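Local atomic coordinates of cobalamin biosynthesis protein CobN (Mycobacterium tuberculosis, PDB entry 7C6O), a protein that probably forms the large catalytic subunit of cobaltochelatase, which inserts cobalt into the corrin ring during aerobic cobalamin biosynthesis at the expense of ATP. Residues Val362-Lys367 with Arg405-Gly410; Arg368-Phe373 with Asn545-His550; Val504-Pro509 with Arg537-Gly542; His531-Tyr536 with Asp578-Asp583. All blocks are in the same frame, centred on the assembly; numbering follows the deposited sequence.

Interaction 1. Residues Val362-Lys367 with Arg405-Gly410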
loop_
_atom_site.group_PDB
_atom_site.type_symbol
_atom_site.label_atom_id
_atom_site.label_comp_id
_atom_site.label_asym_id
_atom_site.label_seq_id
_atom_site.Cartn_x
_atom_site.Cartn_y
_atom_site.Cartn_z
ATOM N N VAL A 362 1.228 23.005 21.459
ATOM C CA VAL A 362 1.907 22.398 22.598
ATOM C C VAL A 362 3.410 22.476 22.368
ATOM O O VAL A 362 3.927 21.935 21.383
ATOM C CB VAL A 362 1.452 20.945 22.812
ATOM C CG1 VAL A 362 2.137 20.344 24.032
ATOM C CG2 VAL A 362 -0.061 20.884 22.960
ATOM N N ALA A 363 4.111 23.150 23.278
ATOM C CA ALA A 363 5.556 23.266 23.177
ATOM C C ALA A 363 6.215 21.911 23.425
ATOM O O ALA A 363 5.643 21.051 24.099
ATOM C CB ALA A 363 6.081 24.290 24.180
ATOM N N PRO A 364 7.418 21.693 22.880
ATOM C CA PRO A 364 8.106 20.410 23.107
ATOM C C PRO A 364 8.206 20.009 24.571
ATOM O O PRO A 364 8.072 18.821 24.888
ATOM C CB PRO A 364 9.488 20.656 22.490
ATOM C CG PRO A 364 9.222 21.623 21.393
ATOM C CD PRO A 364 8.133 22.532 21.902
ATOM N N ALA A 365 8.420 20.970 25.473
ATOM C CA ALA A 365 8.591 20.644 26.885
ATOM C C ALA A 365 7.327 20.071 27.512
ATOM O O ALA A 365 7.417 19.384 28.535
ATOM C CB ALA A 365 9.038 21.881 27.662
ATOM N N ASP A 366 6.159 20.337 26.929
ATOM C CA ASP A 366 4.889 19.861 27.461
ATOM C C ASP A 366 4.280 18.730 26.644
ATOM O O ASP A 366 3.206 18.235 27.001
ATOM C CB ASP A 366 3.887 21.017 27.542
ATOM C CG ASP A 366 4.424 22.198 28.322
ATOM O OD1 ASP A 366 4.983 21.981 29.419
ATOM O OD2 ASP A 366 4.295 23.339 27.831
ATOM N N LYS A 367 4.929 18.308 25.565
ATOM C CA LYS A 367 4.332 17.372 24.623
ATOM C C LYS A 367 4.581 15.936 25.066
ATOM O O LYS A 367 5.725 15.545 25.320
ATOM C CB LYS A 367 4.894 17.605 23.221
ATOM C CG LYS A 367 4.188 16.823 22.127
ATOM C CD LYS A 367 4.417 17.462 20.767
ATOM C CE LYS A 367 3.714 18.806 20.672
ATOM N NZ LYS A 367 4.078 19.546 19.434
ATOM N N ARG A 405 15.481 19.245 20.915
ATOM C CA ARG A 405 14.396 20.154 20.575
ATOM C C ARG A 405 13.637 20.647 21.802
ATOM O O ARG A 405 12.856 21.598 21.688
ATOM C CB ARG A 405 13.438 19.461 19.598
ATOM C CG ARG A 405 12.385 20.360 18.960
ATOM C CD ARG A 405 13.004 21.607 18.349
ATOM N NE ARG A 405 14.038 21.287 17.372
ATOM C CZ ARG A 405 13.794 20.973 16.104
ATOM N NH1 ARG A 405 12.545 20.932 15.658
ATOM N NH2 ARG A 405 14.798 20.696 15.282
ATOM N N GLY A 406 13.851 20.038 22.965
ATOM C CA GLY A 406 13.199 20.457 24.187
ATOM C C GLY A 406 12.196 19.484 24.769
ATOM O O GLY A 406 11.535 19.827 25.757
ATOM N N TYR A 407 12.050 18.293 24.193
ATOM C CA TYR A 407 11.177 17.285 24.773
ATOM C C TYR A 407 11.776 16.748 26.069
ATOM O O TYR A 407 12.994 16.705 26.246
ATOM C CB TYR A 407 10.958 16.127 23.797
ATOM C CG TYR A 407 10.077 16.453 22.614
ATOM C CD1 TYR A 407 10.592 17.081 21.487
ATOM C CD2 TYR A 407 8.730 16.117 22.618
ATOM C CE1 TYR A 407 9.787 17.376 20.402
ATOM C CE2 TYR A 407 7.918 16.404 21.538
ATOM C CZ TYR A 407 8.451 17.032 20.434
ATOM O OH TYR A 407 7.639 17.317 19.362
ATOM N N ARG A 408 10.901 16.326 26.977
ATOM C CA ARG A 408 11.330 15.706 28.228
ATOM C C ARG A 408 11.389 14.198 28.016
ATOM O O ARG A 408 10.380 13.501 28.140
ATOM C CB ARG A 408 10.391 16.088 29.365
ATOM C CG ARG A 408 10.390 17.578 29.673
ATOM C CD ARG A 408 9.956 17.855 31.100
ATOM N NE ARG A 408 10.465 19.140 31.571
ATOM C CZ ARG A 408 9.751 20.260 31.611
ATOM N NH1 ARG A 408 8.486 20.254 31.216
ATOM N NH2 ARG A 408 10.304 21.381 32.051
ATOM N N VAL A 409 12.585 13.691 27.698
ATOM C CA VAL A 409 12.767 12.283 27.360
ATOM C C VAL A 409 13.222 11.461 28.552
ATOM O O VAL A 409 13.507 10.265 28.401
ATOM C CB VAL A 409 13.761 12.123 26.190
ATOM C CG1 VAL A 409 13.298 12.938 24.984
ATOM C CG2 VAL A 409 15.165 12.538 26.618
ATOM N N GLY A 410 13.303 12.066 29.733
ATOM C CA GLY A 410 13.721 11.326 30.908
ATOM C C GLY A 410 15.150 10.827 30.789
ATOM O O GLY A 410 15.996 11.423 30.115
HETATM O O HOH W 1 7.991 16.679 26.391
#
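Pro364 sets its CB over one face of the Tyr407 ring in a CH-pi contact. Pro364 CB stands 4.0 Å from the centroid of the Tyr407 ring and 19° off the normal, displaced toward the rim on the CD1 and CE1 side. Proline suits this place, since its ring gives a compact aliphatic face while its fixed phi starts a turn. Lys367 meets the CE2 side of the same ring: CB lies obliquely to it, and the aliphatic chain carries Lys367 CD to 3.5 Å from Tyr407 OH. A bend at chi3 (-68°) then turns the chain, and Lys367 NZ bonds to the carbonyl oxygens of Leu815 and Leu359, and weakly to Val362 O. Tyr407 also presents its CA hydrogen to Pro364 O, with CA 3.5 Å from that oxygen. On the outer side, Ala365 CB sits over one face of the Arg408 guanidinium. Near the plane of that group lies Asp366 OD1, 4.3 Å from Arg408 NH1: an electrostatic neighbour, too far for a salt bridge. One water ties the two loops together, donating to Pro364 O at 2.6 Å and to Lys367 O and accepting from Arg408 N. Gly406, with phi at 112°, leaves helix 391-405 through a Schellman motif, and having no side chain it lets Pro364 come close to the backbone. The arrangement is thus a Schellman-capped helix end packed against the turn that leads into strand 369-373.

Interaction 2. Residues Arg368-Phe373 with Asn545-His550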
loop_
_atom_site.group_PDB
_atom_site.type_symbol
_atom_site.label_atom_id
_atom_site.label_comp_id
_atom_site.label_asym_id
_atom_site.label_seq_id
_atom_site.Cartn_x
_atom_site.Cartn_y
_atom_site.Cartn_z
ATOM N N ARG A 368 3.504 15.160 25.164
ATOM C CA ARG A 368 3.580 13.754 25.536
ATOM C C ARG A 368 3.512 12.900 24.276
ATOM O O ARG A 368 2.600 13.060 23.457
ATOM C CB ARG A 368 2.458 13.385 26.509
ATOM C CG ARG A 368 2.568 14.094 27.857
ATOM C CD ARG A 368 1.432 13.714 28.798
ATOM N NE ARG A 368 0.125 14.023 28.229
ATOM C CZ ARG A 368 -0.533 15.161 28.428
ATOM N NH1 ARG A 368 -0.012 16.113 29.190
ATOM N NH2 ARG A 368 -1.719 15.347 27.861
ATOM N N VAL A 369 4.480 12.002 24.123
ATOM C CA VAL A 369 4.611 11.189 22.919
ATOM C C VAL A 369 4.715 9.724 23.309
ATOM O O VAL A 369 5.450 9.366 24.237
ATOM C CB VAL A 369 5.841 11.608 22.084
ATOM C CG1 VAL A 369 5.930 10.775 20.811
ATOM C CG2 VAL A 369 5.786 13.096 21.760
ATOM N N ALA A 370 3.984 8.877 22.592
ATOM C CA ALA A 370 4.102 7.432 22.714
ATOM C C ALA A 370 4.906 6.892 21.537
ATOM O O ALA A 370 4.564 7.147 20.377
ATOM C CB ALA A 370 2.723 6.772 22.767
ATOM N N LEU A 371 5.974 6.160 21.839
ATOM C CA LEU A 371 6.819 5.515 20.840
ATOM C C LEU A 371 6.526 4.019 20.890
ATOM O O LEU A 371 6.852 3.351 21.877
ATOM C CB LEU A 371 8.294 5.810 21.115
ATOM C CG LEU A 371 9.338 5.476 20.050
ATOM C CD1 LEU A 371 9.079 6.280 18.790
ATOM C CD2 LEU A 371 10.747 5.743 20.571
ATOM N N VAL A 372 5.900 3.493 19.838
ATOM C CA VAL A 372 5.412 2.117 19.815
ATOM C C VAL A 372 6.260 1.298 18.848
ATOM O O VAL A 372 6.495 1.716 17.708
ATOM C CB VAL A 372 3.923 2.056 19.428
ATOM C CG1 VAL A 372 3.433 0.610 19.399
ATOM C CG2 VAL A 372 3.094 2.883 20.396
ATOM N N PHE A 373 6.704 0.129 19.303
ATOM C CA PHE A 373 7.524 -0.783 18.516
ATOM C C PHE A 373 6.706 -1.997 18.094
ATOM O O PHE A 373 5.929 -2.537 18.888
ATOM C CB PHE A 373 8.744 -1.254 19.317
ATOM C CG PHE A 373 9.719 -0.162 19.653
ATOM C CD1 PHE A 373 9.420 0.784 20.620
ATOM C CD2 PHE A 373 10.947 -0.099 19.019
ATOM C CE1 PHE A 373 10.321 1.784 20.935
ATOM C CE2 PHE A 373 11.854 0.896 19.331
ATOM C CZ PHE A 373 11.542 1.838 20.289
ATOM N N ASN A 545 -5.693 7.271 35.101
ATOM C CA ASN A 545 -4.242 7.216 35.006
ATOM C C ASN A 545 -3.761 7.189 33.560
ATOM O O ASN A 545 -2.655 6.708 33.290
ATOM C CB ASN A 545 -3.712 5.994 35.758
ATOM C CG ASN A 545 -4.262 4.695 35.206
ATOM O OD1 ASN A 545 -5.347 4.664 34.627
ATOM N ND2 ASN A 545 -3.512 3.611 35.382
ATOM N N GLY A 546 -4.570 7.691 32.628
ATOM C CA GLY A 546 -4.204 7.627 31.226
ATOM C C GLY A 546 -2.969 8.449 30.916
ATOM O O GLY A 546 -2.701 9.481 31.535
ATOM N N PHE A 547 -2.200 7.972 29.934
ATOM C CA PHE A 547 -0.979 8.670 29.541
ATOM C C PHE A 547 -1.293 10.011 28.887
ATOM O O PHE A 547 -0.598 11.003 29.129
ATOM C CB PHE A 547 -0.152 7.789 28.606
ATOM C CG PHE A 547 1.100 8.446 28.101
ATOM C CD1 PHE A 547 2.183 8.644 28.942
ATOM C CD2 PHE A 547 1.196 8.859 26.784
ATOM C CE1 PHE A 547 3.338 9.249 28.478
ATOM C CE2 PHE A 547 2.348 9.464 26.312
ATOM C CZ PHE A 547 3.420 9.660 27.162
ATOM N N GLY A 548 -2.336 10.061 28.060
ATOM C CA GLY A 548 -2.718 11.299 27.410
ATOM C C GLY A 548 -1.713 11.770 26.378
ATOM O O GLY A 548 -1.310 12.938 26.383
ATOM N N ALA A 549 -1.304 10.867 25.489
ATOM C CA ALA A 549 -0.347 11.214 24.446
ATOM C C ALA A 549 -0.917 12.270 23.509
ATOM O O ALA A 549 -2.095 12.234 23.144
ATOM C CB ALA A 549 0.034 9.970 23.642
ATOM N N HIS A 550 -0.064 13.219 23.115
ATOM C CA HIS A 550 -0.427 14.135 22.042
ATOM C C HIS A 550 -0.305 13.479 20.673
ATOM O O HIS A 550 -1.006 13.880 19.735
ATOM C CB HIS A 550 0.438 15.392 22.107
ATOM C CG HIS A 550 0.143 16.262 23.289
ATOM N ND1 HIS A 550 0.968 16.326 24.391
ATOM C CD2 HIS A 550 -0.897 17.089 23.548
ATOM C CE1 HIS A 550 0.453 17.163 25.276
ATOM N NE2 HIS A 550 -0.679 17.640 24.788
#
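Arg368, in the one of its two modelled conformers described here, runs past Phe547 and Gly548 to His550. Arg368 CB rests 3.9 Å from Phe547 CZ, lying obliquely to the ring. CG is anti to the carbonyl carbon (chi1 -65°), and Arg368 CD continues to 3.4 Å from Phe547 O. A bend at chi3 then brings Arg368 NE to Gly548 O at 2.6 Å, and NH2 reaches the same oxygen at 2.9 Å. The guanidinium therefore holds one carbonyl side-on, with the oxygen close to its plane. The two donors come differently: NH2 lies in the carbonyl plane on a lone pair, whereas NE stands well above that plane. Over one face of the guanidinium is His550 CE1, 3.8 Å from Arg368 NH2, with the ring tilted 30° from the guanidinium plane.

The backbone of Arg368 is held as well. Its N-H points almost straight at His550 ND1 (N to ND1 2.9 Å, 173°), in the plane of the imidazole, so ND1 acts as the acceptor here, consistent with its being the unprotonated nitrogen. In return, His550 N donates to Arg368 O at 2.7 Å. Gly548 has positive phi, a conformation easy for glycine, and its bare CA lets the guanidinium come close. Further along, the methyl of Ala549 lies in plane at the edge of the Phe547 ring, and Ala370 CB packs near Phe547 CE2. Beyond this point Ala370 pairs with Ala551 and Val553, so the contact forms the entry to the parallel ladder between strands 369-373 and 551-555 of the mixed sheet.

Interaction 3. Residues Val504-Pro509 with Arg537-Gly542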
loop_
_atom_site.group_PDB
_atom_site.type_symbol
_atom_site.label_atom_id
_atom_site.label_comp_id
_atom_site.label_asym_id
_atom_site.label_seq_id
_atom_site.Cartn_x
_atom_site.Cartn_y
_atom_site.Cartn_z
ATOM N N VAL A 504 6.535 7.589 26.603
ATOM C CA VAL A 504 6.302 6.190 26.925
ATOM C C VAL A 504 6.746 5.357 25.732
ATOM O O VAL A 504 6.390 5.657 24.586
ATOM C CB VAL A 504 4.830 5.905 27.295
ATOM C CG1 VAL A 504 3.883 6.313 26.182
ATOM C CG2 VAL A 504 4.647 4.432 27.635
ATOM N N LEU A 505 7.568 4.349 25.996
ATOM C CA LEU A 505 7.980 3.378 24.993
ATOM C C LEU A 505 7.238 2.083 25.280
ATOM O O LEU A 505 7.302 1.562 26.399
ATOM C CB LEU A 505 9.496 3.164 25.011
ATOM C CG LEU A 505 10.344 4.163 24.213
ATOM C CD1 LEU A 505 10.253 5.576 24.785
ATOM C CD2 LEU A 505 11.798 3.705 24.138
ATOM N N MET A 506 6.521 1.577 24.281
ATOM C CA MET A 506 5.644 0.434 24.473
ATOM C C MET A 506 5.809 -0.537 23.317
ATOM O O MET A 506 5.879 -0.130 22.155
ATOM C CB MET A 506 4.174 0.874 24.580
ATOM C CG MET A 506 3.190 -0.265 24.809
ATOM S SD MET A 506 1.472 0.292 24.866
ATOM C CE MET A 506 1.453 1.155 26.430
ATOM N N VAL A 507 5.883 -1.819 23.642
ATOM C CA VAL A 507 5.791 -2.853 22.624
ATOM C C VAL A 507 4.327 -3.005 22.238
ATOM O O VAL A 507 3.453 -3.094 23.107
ATOM C CB VAL A 507 6.377 -4.177 23.131
ATOM C CG1 VAL A 507 6.260 -5.238 22.057
ATOM C CG2 VAL A 507 7.826 -3.990 23.549
ATOM N N GLN A 508 4.057 -3.004 20.939
ATOM C CA GLN A 508 2.690 -3.152 20.459
ATOM C C GLN A 508 2.078 -4.423 21.042
ATOM O O GLN A 508 2.736 -5.474 21.047
ATOM C CB GLN A 508 2.674 -3.197 18.934
ATOM C CG GLN A 508 1.316 -2.953 18.311
ATOM C CD GLN A 508 1.398 -2.789 16.810
ATOM O OE1 GLN A 508 2.074 -3.560 16.129
ATOM N NE2 GLN A 508 0.715 -1.775 16.284
ATOM N N PRO A 509 0.852 -4.368 21.560
ATOM C CA PRO A 509 0.282 -5.546 22.205
ATOM C C PRO A 509 0.137 -6.680 21.213
ATOM O O PRO A 509 0.013 -6.452 19.995
ATOM C CB PRO A 509 -1.086 -5.054 22.699
ATOM C CG PRO A 509 -0.999 -3.573 22.695
ATOM C CD PRO A 509 -0.056 -3.214 21.602
ATOM N N ARG A 537 -5.962 2.357 24.498
ATOM C CA ARG A 537 -6.812 3.352 25.141
ATOM C C ARG A 537 -6.100 4.023 26.309
ATOM O O ARG A 537 -6.414 5.173 26.644
ATOM C CB ARG A 537 -8.125 2.709 25.589
ATOM C CG ARG A 537 -9.062 2.348 24.434
ATOM C CD ARG A 537 -9.547 3.593 23.689
ATOM N NE ARG A 537 -8.617 4.039 22.653
ATOM C CZ ARG A 537 -8.366 5.316 22.380
ATOM N NH1 ARG A 537 -8.966 6.275 23.075
ATOM N NH2 ARG A 537 -7.508 5.640 21.422
ATOM N N TRP A 538 -5.130 3.344 26.928
ATOM C CA TRP A 538 -4.373 3.990 27.995
ATOM C C TRP A 538 -3.408 5.033 27.445
ATOM O O TRP A 538 -3.090 6.007 28.138
ATOM C CB TRP A 538 -3.613 2.955 28.826
ATOM C CG TRP A 538 -2.673 3.609 29.790
ATOM C CD1 TRP A 538 -2.987 4.149 31.004
ATOM C CD2 TRP A 538 -1.270 3.830 29.603
ATOM N NE1 TRP A 538 -1.863 4.683 31.588
ATOM C CE2 TRP A 538 -0.796 4.499 30.748
ATOM C CE3 TRP A 538 -0.369 3.521 28.579
ATOM C CZ2 TRP A 538 0.539 4.864 30.899
ATOM C CZ3 TRP A 538 0.959 3.882 28.733
ATOM C CH2 TRP A 538 1.400 4.545 29.885
ATOM N N LEU A 539 -2.929 4.852 26.211
ATOM C CA LEU A 539 -2.096 5.872 25.587
ATOM C C LEU A 539 -2.841 7.186 25.403
ATOM O O LEU A 539 -2.206 8.243 25.324
ATOM C CB LEU A 539 -1.586 5.388 24.228
ATOM C CG LEU A 539 -0.671 4.165 24.206
ATOM C CD1 LEU A 539 -0.295 3.810 22.771
ATOM C CD2 LEU A 539 0.573 4.426 25.041
ATOM N N ASP A 540 -4.167 7.140 25.338
ATOM C CA ASP A 540 -4.989 8.306 25.058
ATOM C C ASP A 540 -5.450 8.938 26.370
ATOM O O ASP A 540 -4.944 8.628 27.452
ATOM C CB ASP A 540 -6.171 7.892 24.182
ATOM C CG ASP A 540 -6.687 9.023 23.310
ATOM O OD1 ASP A 540 -6.439 10.203 23.638
ATOM O OD2 ASP A 540 -7.353 8.721 22.298
ATOM N N THR A 541 -6.397 9.860 26.281
ATOM C CA THR A 541 -7.051 10.393 27.462
ATOM C C THR A 541 -8.306 9.583 27.758
ATOM O O THR A 541 -8.849 8.892 26.892
ATOM C CB THR A 541 -7.410 11.869 27.275
ATOM O OG1 THR A 541 -8.158 12.033 26.065
ATOM C CG2 THR A 541 -6.151 12.724 27.212
ATOM N N GLY A 542 -8.754 9.661 29.003
ATOM C CA GLY A 542 -9.986 9.001 29.386
ATOM C C GLY A 542 -9.857 8.225 30.677
ATOM O O GLY A 542 -10.638 8.425 31.613
#
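This is helix-on-sheet packing: the last turn of helix 530-539 rests against a face of strand 503-507. Val504 and Met506, two residues apart, point their side chains to the helix, while Leu505 between them points to the other face, as strand alternation requires. The methyl group of Met506 is the hub. With CG anti to the backbone N (chi1 -179°) and CE turned by a bend at chi3 (-71°), Met506 CE comes to 3.6 Å from Trp538 CZ3, oblique to the ring, and to 3.7 Å from Leu539 CD2. An unbranched, flexible thioether is well suited to bringing its methyl between an indole and a leucine. Val504 divides its two methyls between the same partners: CG2 lies in the plane of the indole at its edge, 3.9 Å from Trp538 CZ3, and CG1 lies 4.0 Å from Leu539 CD2.

The strand itself lies between strand 369-373, its parallel neighbour, and the antiparallel strand 492-500, whose Ile495 also packs on Met506 and Trp538. Trp538 has a polar end too, for NE1 bonds to Asn545 O. Around the end of the helix, Arg537 and Asp540, which flank Trp538 and Leu539 in sequence, form a salt bridge in which Arg537 NH1 and NH2 both meet Asp540 OD2, at 3.0 and 3.2 Å. Asp540 OD1 accepts from Thr541 N at 2.7 Å and forms a second salt bridge with Arg355, so both oxygens of this buried carboxylate have partners.

Interaction 4. Residues His531-Tyr536 with Asp578-Asp583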
loop_
_atom_site.group_PDB
_atom_site.type_symbol
_atom_site.label_atom_id
_atom_site.label_comp_id
_atom_site.label_asym_id
_atom_site.label_seq_id
_atom_site.Cartn_x
_atom_site.Cartn_y
_atom_site.Cartn_z
ATOM N N HIS A 531 -6.918 -6.732 26.405
ATOM C CA HIS A 531 -5.600 -6.189 26.722
ATOM C C HIS A 531 -5.084 -5.303 25.594
ATOM O O HIS A 531 -4.530 -4.226 25.846
ATOM C CB HIS A 531 -4.622 -7.329 27.007
ATOM C CG HIS A 531 -3.224 -6.872 27.276
ATOM N ND1 HIS A 531 -2.226 -6.931 26.329
ATOM C CD2 HIS A 531 -2.658 -6.341 28.386
ATOM C CE1 HIS A 531 -1.103 -6.462 26.845
ATOM N NE2 HIS A 531 -1.340 -6.096 28.092
ATOM N N TYR A 532 -5.262 -5.740 24.345
ATOM C CA TYR A 532 -4.863 -4.925 23.201
ATOM C C TYR A 532 -5.579 -3.580 23.218
ATOM O O TYR A 532 -4.952 -2.526 23.064
ATOM C CB TYR A 532 -5.156 -5.681 21.901
ATOM C CG TYR A 532 -4.569 -5.052 20.656
ATOM C CD1 TYR A 532 -5.136 -3.912 20.093
ATOM C CD2 TYR A 532 -3.459 -5.603 20.033
ATOM C CE1 TYR A 532 -4.607 -3.335 18.959
ATOM C CE2 TYR A 532 -2.920 -5.031 18.890
ATOM C CZ TYR A 532 -3.500 -3.899 18.359
ATOM O OH TYR A 532 -2.974 -3.321 17.226
ATOM N N LEU A 533 -6.900 -3.599 23.407
ATOM C CA LEU A 533 -7.665 -2.357 23.415
ATOM C C LEU A 533 -7.303 -1.490 24.614
ATOM O O LEU A 533 -7.155 -0.270 24.480
ATOM C CB LEU A 533 -9.162 -2.665 23.404
ATOM C CG LEU A 533 -9.676 -3.403 22.166
ATOM C CD1 LEU A 533 -11.107 -3.878 22.375
ATOM C CD2 LEU A 533 -9.582 -2.514 20.938
ATOM N N ALA A 534 -7.152 -2.101 25.794
ATOM C CA ALA A 534 -6.812 -1.334 26.987
ATOM C C ALA A 534 -5.481 -0.609 26.824
ATOM O O ALA A 534 -5.344 0.550 27.234
ATOM C CB ALA A 534 -6.771 -2.249 28.210
ATOM N N ALA A 535 -4.493 -1.274 26.221
ATOM C CA ALA A 535 -3.173 -0.670 26.078
ATOM C C ALA A 535 -3.229 0.582 25.210
ATOM O O ALA A 535 -2.663 1.622 25.565
ATOM C CB ALA A 535 -2.192 -1.688 25.500
ATOM N N TYR A 536 -3.910 0.505 24.064
ATOM C CA TYR A 536 -4.005 1.679 23.204
ATOM C C TYR A 536 -4.880 2.755 23.830
ATOM O O TYR A 536 -4.582 3.951 23.715
ATOM C CB TYR A 536 -4.531 1.293 21.819
ATOM C CG TYR A 536 -3.415 0.965 20.862
ATOM C CD1 TYR A 536 -2.694 1.976 20.238
ATOM C CD2 TYR A 536 -3.058 -0.350 20.603
ATOM C CE1 TYR A 536 -1.656 1.685 19.373
ATOM C CE2 TYR A 536 -2.021 -0.652 19.737
ATOM C CZ TYR A 536 -1.325 0.370 19.126
ATOM O OH TYR A 536 -0.294 0.079 18.265
ATOM N N ASP A 578 -10.198 1.576 14.514
ATOM C CA ASP A 578 -10.797 2.826 14.969
ATOM C C ASP A 578 -11.002 2.824 16.478
ATOM O O ASP A 578 -10.737 3.829 17.152
ATOM C CB ASP A 578 -12.120 3.064 14.243
ATOM C CG ASP A 578 -12.763 4.386 14.617
ATOM O OD1 ASP A 578 -12.484 5.399 13.938
ATOM O OD2 ASP A 578 -13.547 4.413 15.588
ATOM N N ALA A 579 -11.476 1.703 17.028
ATOM C CA ALA A 579 -11.668 1.609 18.470
ATOM C C ALA A 579 -10.343 1.730 19.214
ATOM O O ALA A 579 -10.274 2.350 20.282
ATOM C CB ALA A 579 -12.359 0.293 18.822
ATOM N N ALA A 580 -9.278 1.149 18.662
ATOM C CA ALA A 580 -7.985 1.185 19.337
ATOM C C ALA A 580 -7.352 2.570 19.254
ATOM O O ALA A 580 -6.936 3.135 20.273
ATOM C CB ALA A 580 -7.053 0.129 18.742
ATOM N N LEU A 581 -7.280 3.142 18.049
ATOM C CA LEU A 581 -6.495 4.355 17.838
ATOM C C LEU A 581 -7.269 5.632 18.148
ATOM O O LEU A 581 -6.684 6.597 18.655
ATOM C CB LEU A 581 -5.978 4.400 16.398
ATOM C CG LEU A 581 -4.941 5.479 16.079
ATOM C CD1 LEU A 581 -3.750 5.372 17.025
ATOM C CD2 LEU A 581 -4.483 5.361 14.632
ATOM N N GLY A 582 -8.567 5.664 17.850
ATOM C CA GLY A 582 -9.365 6.844 18.155
ATOM C C GLY A 582 -8.884 8.074 17.407
ATOM O O GLY A 582 -8.565 8.024 16.215
ATOM N N ASP A 583 -8.827 9.198 18.122
ATOM C CA ASP A 583 -8.397 10.475 17.564
ATOM C C ASP A 583 -6.887 10.683 17.621
ATOM O O ASP A 583 -6.415 11.764 17.251
ATOM C CB ASP A 583 -9.082 11.637 18.298
ATOM C CG ASP A 583 -10.587 11.653 18.108
ATOM O OD1 ASP A 583 -11.073 11.115 17.092
ATOM O OD2 ASP A 583 -11.284 12.218 18.977
#
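Two tyrosine rings of helix 530-539 border Ala580, each in its own way. Tyr532 turns an edge to it, with Ala580 CB near the ring plane at 4.2 Å from Tyr532 CE1. The Tyr536 ring instead has Tyr532 O of its own helix at an edge, in plane, and Ala580 O lies obliquely to it. Ala580 O is 3.4 Å from Tyr536 CB; chi1 of Tyr536, at -91°, is turned some way from the common value near -60°. The phenol oxygens are used beyond the two segments: Tyr532 OH bonds to Asn560 OD1 and Tyr536 OH to Gln508 NE2. Tyrosine fits both places because its ring packs within the core while its hydroxyl finds a polar partner.

Helix 576-581 lies in the beta-alpha-beta crossover between the parallel neighbouring strands 551-555 and 586-591, and here it packs against helix 530-539. The CA atoms of Leu533 and Ala580 are only 5.4 Å apart, an approach that the single methyl of alanine permits. Ala580 CB points into the contact, 4.1 Å from Tyr536 CB and 4.3 Å from Leu533 CD2, and Leu533 extends the same CD2 branch to Ala579 CB at 4.5 Å. Ala580 O also accepts from Arg537 NH2, one residue past Tyr536. Gly582 ends the helix with positive phi, while Asp578 in the helix and Asp583 just after it form salt bridges to Arg348 of helix 343-361.

In the fold
The four contacts lie in and around one mixed sheet. Interactions 2 and 3 are closest, their centres about 5 Å apart: strands 369-373 and 503-507 are neighbours, and Ala549 N probably bonds to Leu539 O at 2.8 Å, joining the loop 545-550 to the end of helix 530-539. Interaction 4 uses the same helix, about 8 Å between centres from interaction 3. Interaction 1 is the most distant from interaction 4, with centres about 24 Å apart, and its centre is about 13 Å from that of interaction 2, which it meets where Lys367 CA packs 3.5 Å from His550 ND1. The sodium site at Asp125 and Ser127 involves none of these segments.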